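Local coordinates for conserved protein (Methanothermobacter thermautotrophicus, PDB 1I36) that is of unknown function but binds NADP and resembles 3-hydroxyacid dehydrogenases in structure, which makes it a probable NADP-dependent oxidoreductase, at residues Glu51-Tyr55 / Arg75-Arg81; Ile6-Ala12 / Ile61-Thr65; Phe107-Met113 / Ile125-Asp131. The protein carries 1 engineered substitution. All coordinates share one frame. Residues are numbered along the deposited sequence.

All three contacts belong to the nucleotide-binding half of the chain. Contact 2 is its hub: the turn after strand 2-6 and the end of strand 59-62 hold the NADP. Contact 1, centred about 15 Å from contact 2, packs helix 51-55 and the end of helix 69-77 against strand 2-6, with Tyr-55 CE1 3.8 Å from Ile-6 CD1; its Arg-75 reaches the cofactor. Contact 3, also about 15 Å from contact 2 between centres, lies farther along the same sheet, and its Ile-112 touches both NADP and Val-11 (Ile-112 CD1 to Val-11 CG2, 3.9 Å). Contacts 1 and 3 do not touch; their nearest atoms are about 7 Å apart.

Contact 1: residues Glu51-Tyr55 / Arg75-Arg81; sequences EEDVY and RAGRHVR
Two helical pieces of the Rossmann-type domain meet here. Residues 51-55 form a short helix ahead of strand 59-62; residues 75-81 are the end of helix 69-77 and the turn that follows it, where the amides of His-79 and Val-80 both bond to Ala-76 O (2.8 and 2.9 Å from N to O). The backbones come nearest at Tyr-55 and Val-80, with CA atoms 5.0 Å apart.

Apolar and ring contacts centre on Tyr-55, whose m rotamer lays its ring over the other segment. Ala-76 packs on one face, its CA 3.7 Å from the ring centroid in a CH-pi contact and its CB 3.6 Å from Tyr-55 CE1. Val-80 CG2 reaches Tyr-55 CB at 3.8 Å. The His-79 ring, also on an m rotamer, runs nearly parallel to the tyrosine (planes at 22°) but is slid so far, centroids 5.6 Å apart, that the two barely overlap. Glu-52 CG sits over a face of His-79, 3.9 Å from its centroid.

Among the polar groups, Tyr-55 OH donates to Glu-51 OE2 (2.7 Å) within its own helix. That same Glu-51 OE2 lies 4.5 Å from Arg-75 NE, opposite charges too far apart for a salt bridge, while Arg-75 also touches the NADP. Behind the pair, Tyr-55 and Ala-76 rest on Ile-6 of strand 2-6, which joins the two helical pieces to the sheet.

One water links the backbones, donating to Tyr-55 O (2.7 Å) and accepting from Arg-81 N (3.1 Å).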
loop_
_atom_site.group_PDB
_atom_site.type_symbol
_atom_site.label_atom_id
_atom_site.label_comp_id
_atom_site.label_asym_id
_atom_site.label_seq_id
_atom_site.Cartn_x
_atom_site.Cartn_y
_atom_site.Cartn_z
ATOM N N GLU A 51 18.071 37.281 -22.172
ATOM C CA GLU A 51 18.365 36.152 -21.304
ATOM C C GLU A 51 18.954 36.669 -20.000
ATOM O O GLU A 51 18.526 36.268 -18.921
ATOM C CB GLU A 51 19.340 35.216 -22.018
ATOM C CG GLU A 51 19.701 33.915 -21.314
ATOM C CD GLU A 51 20.881 33.201 -21.998
ATOM O OE1 GLU A 51 21.047 33.388 -23.224
ATOM O OE2 GLU A 51 21.644 32.475 -21.319
ATOM N N GLU A 52 19.901 37.598 -20.099
ATOM C CA GLU A 52 20.535 38.181 -18.919
ATOM C C GLU A 52 19.611 39.035 -18.055
ATOM O O GLU A 52 19.789 39.106 -16.837
ATOM C CB GLU A 52 21.813 38.928 -19.294
ATOM C CG GLU A 52 23.002 37.959 -19.412
ATOM C CD GLU A 52 24.300 38.614 -19.866
ATOM O OE1 GLU A 52 24.708 39.652 -19.274
ATOM O OE2 GLU A 52 24.921 38.056 -20.802
ATOM N N ASP A 53 18.597 39.635 -18.671
ATOM C CA ASP A 53 17.652 40.430 -17.906
ATOM C C ASP A 53 16.799 39.479 -17.038
ATOM O O ASP A 53 16.482 39.798 -15.897
ATOM C CB ASP A 53 16.769 41.274 -18.831
ATOM C CG ASP A 53 15.900 42.266 -18.071
ATOM O OD1 ASP A 53 16.299 42.701 -16.976
ATOM O OD2 ASP A 53 14.800 42.593 -18.553
ATOM N N VAL A 54 16.497 38.295 -17.573
ATOM C CA VAL A 54 15.712 37.291 -16.852
ATOM C C VAL A 54 16.471 36.923 -15.596
ATOM O O VAL A 54 15.928 37.012 -14.501
ATOM C CB VAL A 54 15.507 36.023 -17.720
ATOM C CG1 VAL A 54 14.848 34.892 -16.892
ATOM C CG2 VAL A 54 14.638 36.366 -18.889
ATOM N N TYR A 55 17.768 36.634 -15.758
ATOM C CA TYR A 55 18.641 36.239 -14.653
ATOM C C TYR A 55 18.767 37.277 -13.578
ATOM O O TYR A 55 19.228 36.954 -12.494
ATOM C CB TYR A 55 20.069 35.891 -15.137
ATOM C CG TYR A 55 20.126 34.814 -16.203
ATOM C CD1 TYR A 55 19.114 33.848 -16.309
ATOM C CD2 TYR A 55 21.206 34.739 -17.092
ATOM C CE1 TYR A 55 19.182 32.829 -17.282
ATOM C CE2 TYR A 55 21.283 33.726 -18.065
ATOM C CZ TYR A 55 20.270 32.779 -18.148
ATOM O OH TYR A 55 20.362 31.779 -19.092
ATOM N N ARG A 75 24.203 28.071 -17.335
ATOM C CA ARG A 75 24.086 29.403 -17.934
ATOM C C ARG A 75 23.574 30.472 -16.973
ATOM O O ARG A 75 24.104 31.580 -16.924
ATOM C CB ARG A 75 23.163 29.386 -19.152
ATOM C CG ARG A 75 23.776 28.718 -20.367
ATOM C CD ARG A 75 22.871 28.847 -21.582
ATOM N NE ARG A 75 21.690 28.007 -21.449
ATOM C CZ ARG A 75 21.647 26.705 -21.736
ATOM N NH1 ARG A 75 22.723 26.080 -22.184
ATOM N NH2 ARG A 75 20.527 26.014 -21.525
ATOM N N ALA A 76 22.525 30.142 -16.228
ATOM C CA ALA A 76 21.957 31.100 -15.287
ATOM C C ALA A 76 22.892 31.368 -14.096
ATOM O O ALA A 76 23.026 32.510 -13.633
ATOM C CB ALA A 76 20.605 30.582 -14.810
ATOM N N GLY A 77 23.615 30.344 -13.674
ATOM C CA GLY A 77 24.503 30.464 -12.525
ATOM C C GLY A 77 25.631 31.483 -12.600
ATOM O O GLY A 77 26.237 31.814 -11.574
ATOM N N ARG A 78 25.985 31.892 -13.810
ATOM C CA ARG A 78 27.033 32.895 -13.997
ATOM C C ARG A 78 26.478 34.282 -13.683
ATOM O O ARG A 78 27.246 35.230 -13.523
ATOM C CB ARG A 78 27.506 32.907 -15.461
ATOM C CG ARG A 78 28.348 31.736 -15.862
ATOM C CD ARG A 78 28.609 31.720 -17.357
ATOM N NE ARG A 78 29.171 30.428 -17.686
ATOM C CZ ARG A 78 28.701 29.613 -18.618
ATOM N NH1 ARG A 78 27.651 29.948 -19.363
ATOM N NH2 ARG A 78 29.241 28.413 -18.732
ATOM N N HIS A 79 25.150 34.406 -13.607
ATOM C CA HIS A 79 24.513 35.687 -13.384
ATOM C C HIS A 79 23.553 35.863 -12.200
ATOM O O HIS A 79 23.529 36.916 -11.559
ATOM C CB HIS A 79 23.775 36.083 -14.665
ATOM C CG HIS A 79 24.650 36.132 -15.882
ATOM N ND1 HIS A 79 24.778 35.068 -16.754
ATOM C CD2 HIS A 79 25.443 37.115 -16.371
ATOM C CE1 HIS A 79 25.610 35.395 -17.729
ATOM N NE2 HIS A 79 26.027 36.632 -17.520
ATOM N N VAL A 80 22.707 34.863 -11.950
ATOM C CA VAL A 80 21.700 34.968 -10.897
ATOM C C VAL A 80 22.273 35.268 -9.526
ATOM O O VAL A 80 23.189 34.589 -9.066
ATOM C CB VAL A 80 20.841 33.661 -10.826
ATOM C CG1 VAL A 80 19.886 33.725 -9.640
ATOM C CG2 VAL A 80 20.052 33.505 -12.134
ATOM N N ARG A 81 21.728 36.288 -8.875
ATOM C CA ARG A 81 22.164 36.662 -7.537
ATOM C C ARG A 81 20.973 36.596 -6.572
ATOM O O ARG A 81 21.142 36.650 -5.352
ATOM C CB ARG A 81 22.797 38.057 -7.541
ATOM C CG ARG A 81 24.220 38.069 -8.100
ATOM C CD ARG A 81 24.791 39.461 -8.090
ATOM N NE ARG A 81 26.110 39.460 -8.711
ATOM C CZ ARG A 81 27.250 39.232 -8.064
ATOM N NH1 ARG A 81 27.246 38.996 -6.748
ATOM N NH2 ARG A 81 28.386 39.165 -8.755
HETATM O O HOH W 1 19.007 37.398 -9.842
#

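Contact 2: residues Ile6-Ala12 / Ile61-Thr65; sequences IGFGEVA and ISAVT. With NAP (NADP nicotinamide-adenine-dinucleotide phosphate), chain C.
Strands 2-6 and 59-62 run parallel and end side by side, Ile-6 paired with Ser-62 (CA atoms 4.7 Å apart). Two nearly straight bonds fix the register: Ile-6 N to Ile-61 O at 2.8 Å and Ala-63 N to Ile-6 O at 2.9 Å. Past them, residues 7-9 turn into helix 10-21, with Gly-9 at the N-cap.

Ile-6, rotamer mt, lies on the same face as Ser-62, and its CG2 meets CG1 of Val-64 (rotamer m) at 4.0 Å. Ser-62, in t, turns its OG to Asn-88. Ala-63 CB fits under the helix start, 4.1 Å from Val-11 CG1 (Val-11 in t) and 4.4 Å from Ala-12 CB. Phe-8, in t, points away and packs against helix 35-44. At Gly-7 (phi 93°, psi 147°) a CB would strike Ala-63 O and Val-64 CG1; at Gly-9 it would strike NADP O5B. Glu-10 is extended (tt), with its OE1 3.5 Å from N7N of the nicotinamide amide in a weak hydrogen bond and its OE2 paired with Arg-117.

The helix start holds the diphosphate through backbone amides: Glu-10 N to NADP O2A, 3.0 Å, and Val-11 N to NADP O2N, 2.8 Å. One water accepts from Gly-9 N (3.0 Å) and Ala-12 N (3.1 Å) and donates to Ala-63 O (2.9 Å) and NADP O2N (2.8 Å). Gly-7, Gly-9 and Ala-12 fit the GxGxxA pattern, and this strand-turn-helix with its diphosphate at the helix N-terminus is the dinucleotide-binding turn of a Rossmann fold.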
loop_
_atom_site.group_PDB
_atom_site.type_symbol
_atom_site.label_atom_id
_atom_site.label_comp_id
_atom_site.label_asym_id
_atom_site.label_seq_id
_atom_site.Cartn_x
_atom_site.Cartn_y
_atom_site.Cartn_z
ATOM N N ILE A 6 12.760 30.697 -17.064
ATOM C CA ILE A 6 13.637 30.106 -18.067
ATOM C C ILE A 6 12.771 28.940 -18.534
ATOM O O ILE A 6 12.431 28.049 -17.743
ATOM C CB ILE A 6 14.941 29.597 -17.476
ATOM C CG1 ILE A 6 15.684 30.733 -16.769
ATOM C CG2 ILE A 6 15.816 29.038 -18.606
ATOM C CD1 ILE A 6 16.819 30.216 -15.853
ATOM N N GLY A 7 12.407 28.974 -19.812
ATOM C CA GLY A 7 11.511 28.002 -20.396
ATOM C C GLY A 7 10.124 28.623 -20.274
ATOM O O GLY A 7 9.896 29.457 -19.391
ATOM N N PHE A 8 9.224 28.358 -21.222
ATOM C CA PHE A 8 7.884 28.918 -21.074
ATOM C C PHE A 8 6.870 27.989 -21.668
ATOM O O PHE A 8 6.233 28.280 -22.682
ATOM C CB PHE A 8 7.769 30.356 -21.613
ATOM C CG PHE A 8 6.690 31.159 -20.943
ATOM C CD1 PHE A 8 6.962 31.896 -19.803
ATOM C CD2 PHE A 8 5.388 31.128 -21.423
ATOM C CE1 PHE A 8 5.943 32.595 -19.127
ATOM C CE2 PHE A 8 4.362 31.815 -20.771
ATOM C CZ PHE A 8 4.645 32.547 -19.619
ATOM N N GLY A 9 6.793 26.826 -21.040
ATOM C CA GLY A 9 5.887 25.775 -21.442
ATOM C C GLY A 9 4.657 25.753 -20.570
ATOM O O GLY A 9 4.243 26.795 -20.074
ATOM N N GLU A 10 4.093 24.566 -20.369
ATOM C CA GLU A 10 2.874 24.412 -19.589
ATOM C C GLU A 10 2.978 24.865 -18.138
ATOM O O GLU A 10 2.069 25.521 -17.629
ATOM C CB GLU A 10 2.369 22.967 -19.639
ATOM C CG GLU A 10 1.109 22.772 -18.813
ATOM C CD GLU A 10 0.376 21.471 -19.107
ATOM O OE1 GLU A 10 1.021 20.410 -19.194
ATOM O OE2 GLU A 10 -0.866 21.515 -19.235
ATOM N N VAL A 11 4.038 24.449 -17.451
ATOM C CA VAL A 11 4.233 24.859 -16.053
ATOM C C VAL A 11 4.396 26.371 -15.933
ATOM O O VAL A 11 3.666 27.020 -15.183
ATOM C CB VAL A 11 5.451 24.175 -15.452
ATOM C CG1 VAL A 11 5.787 24.775 -14.083
ATOM C CG2 VAL A 11 5.156 22.687 -15.350
ATOM N N ALA A 12 5.340 26.929 -16.686
ATOM C CA ALA A 12 5.601 28.365 -16.657
ATOM C C ALA A 12 4.346 29.182 -16.979
ATOM O O ALA A 12 4.062 30.184 -16.321
ATOM C CB ALA A 12 6.725 28.720 -17.657
ATOM N N ILE A 61 12.737 31.252 -12.144
ATOM C CA ILE A 61 12.223 29.884 -12.115
ATOM C C ILE A 61 12.599 29.161 -13.413
ATOM O O ILE A 61 12.320 29.652 -14.502
ATOM C CB ILE A 61 10.661 29.873 -11.969
ATOM C CG1 ILE A 61 10.241 30.502 -10.613
ATOM C CG2 ILE A 61 10.136 28.448 -12.063
ATOM C CD1 ILE A 61 8.737 30.757 -10.503
ATOM N N SER A 62 13.224 27.997 -13.263
ATOM C CA SER A 62 13.648 27.157 -14.378
ATOM C C SER A 62 12.586 26.062 -14.545
ATOM O O SER A 62 12.455 25.194 -13.688
ATOM C CB SER A 62 14.990 26.492 -14.048
ATOM O OG SER A 62 15.342 25.561 -15.062
ATOM N N ALA A 63 11.844 26.119 -15.643
ATOM C CA ALA A 63 10.788 25.162 -15.934
ATOM C C ALA A 63 10.984 24.742 -17.390
ATOM O O ALA A 63 10.225 25.141 -18.289
ATOM C CB ALA A 63 9.421 25.823 -15.743
ATOM N N VAL A 64 12.104 24.074 -17.632
ATOM C CA VAL A 64 12.461 23.628 -18.983
ATOM C C VAL A 64 12.158 22.136 -19.055
ATOM O O VAL A 64 11.095 21.729 -18.618
ATOM C CB VAL A 64 13.964 23.938 -19.255
ATOM C CG1 VAL A 64 14.135 25.442 -19.375
ATOM C CG2 VAL A 64 14.837 23.422 -18.097
ATOM N N THR A 65 13.023 21.324 -19.664
ATOM C CA THR A 65 12.778 19.876 -19.693
ATOM C C THR A 65 13.882 19.209 -18.855
ATOM O O THR A 65 14.936 19.809 -18.618
ATOM C CB THR A 65 12.779 19.331 -21.146
ATOM O OG1 THR A 65 14.066 19.532 -21.731
ATOM C CG2 THR A 65 11.741 20.068 -21.972
HETATM P PA NAP C . 6.885 22.005 -21.868
HETATM O O1A NAP C . 7.759 20.861 -22.054
HETATM O O2A NAP C . 5.507 22.201 -21.470
HETATM O O5B NAP C . 7.775 23.381 -21.544
HETATM C C5B NAP C . 9.306 23.528 -21.389
HETATM C C4B NAP C . 9.476 24.677 -22.268
HETATM O O4B NAP C . 11.062 24.849 -21.990
HETATM C C3B NAP C . 9.806 24.704 -23.461
HETATM O O3B NAP C . 8.766 25.587 -23.514
HETATM C C2B NAP C . 10.887 25.095 -24.390
HETATM O O2B NAP C . 11.017 25.949 -25.306
HETATM C C1B NAP C . 11.677 25.320 -23.246
HETATM N N9A NAP C . 13.056 24.822 -23.421
HETATM C C8A NAP C . 13.688 23.664 -23.886
HETATM N N7A NAP C . 14.996 23.791 -23.886
HETATM C C5A NAP C . 15.253 25.060 -23.404
HETATM C C6A NAP C . 16.461 25.794 -23.168
HETATM N N6A NAP C . 17.664 25.276 -23.423
HETATM N N1A NAP C . 16.355 27.083 -22.664
HETATM C C2A NAP C . 15.133 27.633 -22.405
HETATM N N3A NAP C . 13.958 27.005 -22.608
HETATM C C4A NAP C . 14.090 25.704 -23.107
HETATM O O3 NAP C . 7.162 21.446 -20.321
HETATM P PN NAP C . 6.350 21.600 -18.835
HETATM O O1N NAP C . 5.199 20.636 -18.819
HETATM O O2N NAP C . 6.074 23.039 -18.762
HETATM O O5D NAP C . 7.298 21.266 -17.612
HETATM C C5D NAP C . 8.485 22.052 -17.333
HETATM C C4D NAP C . 9.291 21.332 -16.268
HETATM O O4D NAP C . 8.588 21.016 -15.029
HETATM C C3D NAP C . 9.876 19.969 -16.718
HETATM O O3D NAP C . 11.236 19.687 -16.258
HETATM C C2D NAP C . 8.926 18.939 -16.207
HETATM O O2D NAP C . 9.508 17.681 -16.027
HETATM C C1D NAP C . 8.417 19.600 -14.907
HETATM N N1N NAP C . 7.075 19.163 -14.489
HETATM C C2N NAP C . 5.973 19.365 -15.331
HETATM C C3N NAP C . 4.708 18.913 -14.822
HETATM C C7N NAP C . 3.481 19.064 -15.588
HETATM O O7N NAP C . 2.391 18.674 -15.128
HETATM N N7N NAP C . 3.472 19.634 -16.820
HETATM C C4N NAP C . 4.647 18.315 -13.544
HETATM C C5N NAP C . 5.728 18.129 -12.752
HETATM C C6N NAP C . 6.942 18.556 -13.223
HETATM P P2B NAP C . 10.710 25.314 -26.812
HETATM O O1X NAP C . 9.238 25.059 -26.968
HETATM O O2X NAP C . 11.199 26.398 -27.621
HETATM O O3X NAP C . 11.425 24.056 -26.871
HETATM O O HOH W 2 7.355 25.455 -18.448
#

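Contact 3: residues Phe107-Met113 / Ile125-Asp131; sequences FVDAAIM and IIASGRD
Ile-126, with the largest buried area, sits on strand 124-128, which runs antiparallel to strand 106-112 (short axes 4.6 Å apart, directions at 160°). It forms a hydrogen-bonded pair with Ala-111: Ala-111 N to Ile-126 O, 2.7 Å, and Ile-126 N to Ala-111 O, 2.9 Å. Its pt side chain puts CG1 4.0 Å from Ala-111 CB and CG2 3.9 Å from Met-113 CG; Met-192 of the second subunit packs on both Ile-126 and Met-113. Asp-109 and Ser-128 make the next such pair (Asp-109 N to Ser-128 O, 3.0 Å; Ser-128 N to Asp-109 O, 2.9 Å), their side chains on the same face as Ile-126 and hydrogen-bonded to the Ser-156 hydroxyl and the Glu-151 backbone carbonyl respectively. In the mixed Rossmann-type sheet, strand 124-128 is where direction reverses after the parallel strands.

Val-108, in t, sets CG1 3.7 Å from Ala-127 CB and CG2 3.9 Å from Asp-131 CB. Ile-125 (mt) lies on the face of Ala-110 and Ile-112, its CG2 3.9 Å from Ala-110 CB; Ile-112 touches the NADP. Gly-129 (phi 126°, psi 164°) passes Phe-107 O where a CB would clash. A water donates to Phe-107 O (2.6 Å) and Asp-131 OD2 (2.7 Å) and accepts from Asp-131 N (3.0 Å).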
loop_
_atom_site.group_PDB
_atom_site.type_symbol
_atom_site.label_atom_id
_atom_site.label_comp_id
_atom_site.label_asym_id
_atom_site.label_seq_id
_atom_site.Cartn_x
_atom_site.Cartn_y
_atom_site.Cartn_z
ATOM N N PHE A 107 19.551 28.720 -4.121
ATOM C CA PHE A 107 18.879 27.724 -4.949
ATOM C C PHE A 107 17.736 27.112 -4.158
ATOM O O PHE A 107 17.906 26.755 -3.005
ATOM C CB PHE A 107 19.854 26.616 -5.332
ATOM C CG PHE A 107 19.255 25.567 -6.241
ATOM C CD1 PHE A 107 18.518 24.516 -5.720
ATOM C CD2 PHE A 107 19.486 25.603 -7.596
ATOM C CE1 PHE A 107 18.025 23.494 -6.556
ATOM C CE2 PHE A 107 18.997 24.575 -8.450
ATOM C CZ PHE A 107 18.276 23.529 -7.908
ATOM N N VAL A 108 16.603 26.919 -4.819
ATOM C CA VAL A 108 15.431 26.290 -4.210
ATOM C C VAL A 108 14.979 25.105 -5.052
ATOM O O VAL A 108 14.810 25.231 -6.266
ATOM C CB VAL A 108 14.246 27.302 -4.122
ATOM C CG1 VAL A 108 12.975 26.594 -3.549
ATOM C CG2 VAL A 108 14.644 28.457 -3.150
ATOM N N ASP A 109 14.837 23.945 -4.413
ATOM C CA ASP A 109 14.364 22.725 -5.112
ATOM C C ASP A 109 12.831 22.787 -4.948
ATOM O O ASP A 109 12.353 22.671 -3.831
ATOM C CB ASP A 109 14.932 21.515 -4.362
ATOM C CG ASP A 109 14.423 20.190 -4.879
ATOM O OD1 ASP A 109 13.748 20.153 -5.936
ATOM O OD2 ASP A 109 14.697 19.175 -4.207
ATOM N N ALA A 110 12.079 23.079 -6.015
ATOM C CA ALA A 110 10.606 23.100 -5.894
ATOM C C ALA A 110 10.121 21.812 -6.562
ATOM O O ALA A 110 10.670 21.417 -7.573
ATOM C CB ALA A 110 10.028 24.318 -6.631
ATOM N N ALA A 111 9.084 21.174 -6.024
ATOM C CA ALA A 111 8.557 19.942 -6.629
ATOM C C ALA A 111 7.031 20.053 -6.677
ATOM O O ALA A 111 6.378 20.292 -5.648
ATOM C CB ALA A 111 8.976 18.706 -5.802
ATOM N N ILE A 112 6.489 19.871 -7.875
ATOM C CA ILE A 112 5.056 19.942 -8.134
ATOM C C ILE A 112 4.461 18.619 -7.644
ATOM O O ILE A 112 4.880 17.546 -8.080
ATOM C CB ILE A 112 4.790 20.141 -9.641
ATOM C CG1 ILE A 112 5.236 21.562 -10.032
ATOM C CG2 ILE A 112 3.277 20.004 -9.945
ATOM C CD1 ILE A 112 5.163 21.872 -11.547
ATOM N N MET A 113 3.527 18.715 -6.704
ATOM C CA MET A 113 2.906 17.546 -6.079
ATOM C C MET A 113 1.522 17.200 -6.615
ATOM O O MET A 113 0.637 16.818 -5.855
ATOM C CB MET A 113 2.822 17.780 -4.561
ATOM C CG MET A 113 4.180 17.965 -3.896
ATOM S SD MET A 113 5.173 16.539 -4.219
ATOM C CE MET A 113 4.550 15.390 -3.058
ATOM N N ILE A 125 2.944 22.928 -4.282
ATOM C CA ILE A 125 4.340 22.827 -4.656
ATOM C C ILE A 125 5.129 22.751 -3.349
ATOM O O ILE A 125 4.952 23.596 -2.473
ATOM C CB ILE A 125 4.772 24.098 -5.410
ATOM C CG1 ILE A 125 4.058 24.181 -6.750
ATOM C CG2 ILE A 125 6.308 24.146 -5.587
ATOM C CD1 ILE A 125 4.267 25.557 -7.404
ATOM N N ILE A 126 5.987 21.762 -3.188
ATOM C CA ILE A 126 6.791 21.747 -1.963
ATOM C C ILE A 126 8.180 22.277 -2.371
ATOM O O ILE A 126 8.612 22.081 -3.515
ATOM C CB ILE A 126 6.849 20.360 -1.274
ATOM C CG1 ILE A 126 7.442 19.313 -2.209
ATOM C CG2 ILE A 126 5.406 19.942 -0.810
ATOM C CD1 ILE A 126 7.756 17.954 -1.487
ATOM N N ALA A 127 8.864 22.945 -1.447
ATOM C CA ALA A 127 10.165 23.553 -1.753
ATOM C C ALA A 127 11.142 23.359 -0.605
ATOM O O ALA A 127 10.776 23.446 0.579
ATOM C CB ALA A 127 9.959 25.074 -2.045
ATOM N N SER A 128 12.402 23.105 -0.968
ATOM C CA SER A 128 13.427 22.867 0.033
ATOM C C SER A 128 14.670 23.704 -0.254
ATOM O O SER A 128 14.930 24.064 -1.401
ATOM C CB SER A 128 13.752 21.371 0.107
ATOM O OG SER A 128 14.494 20.927 -1.025
ATOM N N GLY A 129 15.434 23.991 0.801
ATOM C CA GLY A 129 16.633 24.811 0.670
ATOM C C GLY A 129 16.518 25.961 1.657
ATOM O O GLY A 129 15.408 26.300 2.111
ATOM N N ARG A 130 17.644 26.629 1.924
ATOM C CA ARG A 130 17.699 27.747 2.877
ATOM C C ARG A 130 16.832 28.904 2.481
ATOM O O ARG A 130 16.344 29.658 3.327
ATOM C CB ARG A 130 19.136 28.288 3.035
ATOM C CG ARG A 130 20.120 27.326 3.583
ATOM C CD ARG A 130 21.479 28.039 3.834
ATOM N NE ARG A 130 21.364 29.121 4.809
ATOM C CZ ARG A 130 21.396 30.404 4.485
ATOM N NH1 ARG A 130 21.545 30.756 3.221
ATOM N NH2 ARG A 130 21.320 31.332 5.426
ATOM N N ASP A 131 16.710 29.089 1.183
ATOM C CA ASP A 131 15.912 30.160 0.631
ATOM C C ASP A 131 14.494 29.749 0.260
ATOM O O ASP A 131 13.791 30.511 -0.423
ATOM C CB ASP A 131 16.614 30.677 -0.613
ATOM C CG ASP A 131 18.039 31.147 -0.308
ATOM O OD1 ASP A 131 18.165 32.267 0.221
ATOM O OD2 ASP A 131 18.995 30.362 -0.542
HETATM O O HOH W 3 18.563 27.663 -0.657
#